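Local coordinates for protein putative cytosine/guanine deaminase (Unidentified, PDB 2PAJ) that catalyses the zinc-dependent hydrolytic deamination of 2-amino-4-hydroxypteridines such as isoxanthopterin, releasing ammonium, as a member of the amidohydrolase superfamily, at residues A[134-139]-A[151-156]. Numbering follows the deposited sequence.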
loop_
_atom_site.group_PDB
_atom_site.type_symbol
_atom_site.label_atom_id
_atom_site.label_comp_id
_atom_site.label_asym_id
_atom_site.label_seq_id
_atom_site.Cartn_x
_atom_site.Cartn_y
_atom_site.Cartn_z
ATOM N N VAL A 134 -3.183 -0.790 3.342
ATOM C CA VAL A 134 -2.717 0.405 2.667
ATOM C C VAL A 134 -1.612 1.077 3.470
ATOM O O VAL A 134 -1.642 1.091 4.693
ATOM C CB VAL A 134 -3.872 1.409 2.483
ATOM C CG1 VAL A 134 -3.423 2.555 1.599
ATOM C CG2 VAL A 134 -5.098 0.709 1.920
ATOM N N ALA A 135 -0.627 1.614 2.768
ATOM C CA ALA A 135 0.479 2.304 3.403
ATOM C C ALA A 135 0.529 3.680 2.757
ATOM O O ALA A 135 0.652 3.792 1.536
ATOM C CB ALA A 135 1.793 1.557 3.173
ATOM N N ASP A 136 0.391 4.727 3.566
ATOM C CA ASP A 136 0.446 6.074 3.031
ATOM C C ASP A 136 1.697 6.812 3.490
ATOM O O ASP A 136 2.034 6.805 4.672
ATOM C CB ASP A 136 -0.799 6.868 3.428
ATOM C CG ASP A 136 -0.761 8.298 2.905
ATOM O OD1 ASP A 136 -0.653 8.489 1.673
ATOM O OD2 ASP A 136 -0.827 9.238 3.726
ATOM N N HIS A 137 2.391 7.422 2.529
ATOM C CA HIS A 137 3.596 8.196 2.799
ATOM C C HIS A 137 3.076 9.612 2.990
ATOM O O HIS A 137 3.133 10.447 2.086
ATOM C CB HIS A 137 4.566 8.134 1.612
ATOM C CG HIS A 137 5.927 8.683 1.915
ATOM N ND1 HIS A 137 6.919 8.785 0.964
ATOM C CD2 HIS A 137 6.465 9.149 3.067
ATOM C CE1 HIS A 137 8.008 9.289 1.513
ATOM N NE2 HIS A 137 7.758 9.519 2.788
ATOM N N ASN A 138 2.533 9.857 4.177
ATOM C CA ASN A 138 1.964 11.148 4.525
ATOM C C ASN A 138 3.047 12.149 4.893
ATOM O O ASN A 138 3.939 11.856 5.691
ATOM C CB ASN A 138 0.965 10.981 5.678
ATOM C CG ASN A 138 0.311 12.290 6.081
ATOM O OD1 ASN A 138 0.190 13.212 5.270
ATOM N ND2 ASN A 138 -0.142 12.367 7.331
ATOM N N TYR A 139 2.993 13.328 4.280
ATOM C CA TYR A 139 3.985 14.335 4.591
ATOM C C TYR A 139 3.414 15.719 4.789
ATOM O O TYR A 139 4.131 16.729 4.734
ATOM C CB TYR A 139 5.131 14.334 3.575
ATOM C CG TYR A 139 4.757 14.579 2.144
ATOM C CD1 TYR A 139 4.334 15.835 1.716
ATOM C CD2 TYR A 139 4.916 13.572 1.201
ATOM C CE1 TYR A 139 4.091 16.089 0.390
ATOM C CE2 TYR A 139 4.677 13.802 -0.131
ATOM C CZ TYR A 139 4.265 15.064 -0.534
ATOM O OH TYR A 139 4.027 15.300 -1.860
ATOM N N ALA A 151 -4.073 11.274 12.981
ATOM C CA ALA A 151 -5.325 10.873 13.610
ATOM C C ALA A 151 -6.363 10.560 12.542
ATOM O O ALA A 151 -6.951 9.483 12.521
ATOM C CB ALA A 151 -5.833 11.987 14.501
ATOM N N ILE A 152 -6.582 11.526 11.666
ATOM C CA ILE A 152 -7.551 11.400 10.593
ATOM C C ILE A 152 -7.328 10.161 9.715
ATOM O O ILE A 152 -8.275 9.426 9.411
ATOM C CB ILE A 152 -7.527 12.672 9.713
ATOM C CG1 ILE A 152 -7.923 13.890 10.561
ATOM C CG2 ILE A 152 -8.440 12.494 8.524
ATOM C CD1 ILE A 152 -7.609 15.220 9.918
ATOM N N LEU A 153 -6.078 9.927 9.317
ATOM C CA LEU A 153 -5.759 8.785 8.477
ATOM C C LEU A 153 -6.134 7.453 9.129
ATOM O O LEU A 153 -6.734 6.594 8.470
ATOM C CB LEU A 153 -4.276 8.798 8.103
ATOM C CG LEU A 153 -3.832 9.811 7.040
ATOM C CD1 LEU A 153 -2.352 9.644 6.717
ATOM C CD2 LEU A 153 -4.646 9.615 5.792
ATOM N N PHE A 154 -5.793 7.270 10.405
ATOM C CA PHE A 154 -6.129 6.029 11.112
ATOM C C PHE A 154 -7.645 5.909 11.306
ATOM O O PHE A 154 -8.210 4.819 11.277
ATOM C CB PHE A 154 -5.431 5.977 12.478
ATOM C CG PHE A 154 -4.003 5.506 12.420
ATOM C CD1 PHE A 154 -3.698 4.191 12.091
ATOM C CD2 PHE A 154 -2.964 6.380 12.700
ATOM C CE1 PHE A 154 -2.366 3.750 12.041
ATOM C CE2 PHE A 154 -1.638 5.970 12.658
ATOM C CZ PHE A 154 -1.327 4.649 12.328
ATOM N N GLU A 155 -8.303 7.039 11.500
ATOM C CA GLU A 155 -9.739 7.040 11.702
ATOM C C GLU A 155 -10.433 6.537 10.453
ATOM O O GLU A 155 -11.256 5.621 10.508
ATOM C CB GLU A 155 -10.231 8.452 12.039
ATOM C CG GLU A 155 -9.761 8.938 13.406
ATOM C CD GLU A 155 -10.149 10.374 13.690
ATOM O OE1 GLU A 155 -11.363 10.650 13.825
ATOM O OE2 GLU A 155 -9.241 11.233 13.775
ATOM N N GLU A 156 -10.084 7.135 9.321
ATOM C CA GLU A 156 -10.679 6.760 8.051
ATOM C C GLU A 156 -10.418 5.305 7.684
ATOM O O GLU A 156 -11.334 4.582 7.292
ATOM C CB GLU A 156 -10.166 7.698 6.951
ATOM C CG GLU A 156 -10.659 9.120 7.116
ATOM C CD GLU A 156 -12.176 9.187 7.261
ATOM O OE1 GLU A 156 -12.890 8.732 6.338
ATOM O OE2 GLU A 156 -12.659 9.680 8.303
#
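Leu153 meets Asp136 and Asn138 through one methyl group, CD1. The contact lies in a beta-alpha-beta unit of the amidohydrolase TIM barrel. It joins the C-terminal part of strand 131-136, and the chain that runs on through Asn138, to helix 149-159, which leads on to the parallel strand 163-168. The two backbones stay apart, with 8.7 Å between the CA atoms of Asp136 and Leu153. Leu153 helps span the gap with CG anti to its carbonyl carbon (chi1 -75°) and CD1 extended, anti to CA (chi2 -177°). The CB atoms of Asp136 and Asn138 point toward the helix, and that of His137 points away.

The Leu153 side chain crosses that of Asp136 at about a right angle. Its CD1 lies 3.4 Å from Asp136 OD2, a van der Waals contact between a methyl carbon and a carboxylate oxygen. The other oxygen, OD1, accepts a hydrogen bond from Leu79 N. Asn138 is approached more obliquely. CD1 lies off the amide plane, displaced toward CB and ND2 and away from OD1, and is 3.7 Å from Asn138 CB. Asn138 OD1 is bound to Val140 N, which helps fix the amide's rotation. No hydrogen bond joins the two segments.

Ala119 of helix 112-127 and Phe164 of strand 163-168 also touch Leu153, so the leucine is buried between strand and helices. The zinc site is near. The side chain of Asp136 is about 5 Å from that of His78, a zinc ligand, and about 9 Å from the zinc ion. His137 O accepts a hydrogen bond from His78 ND1, placing this part of the chain in the second shell of the metal. The same Leu153 CD1 lies 3.6 Å from Asn138 ND2.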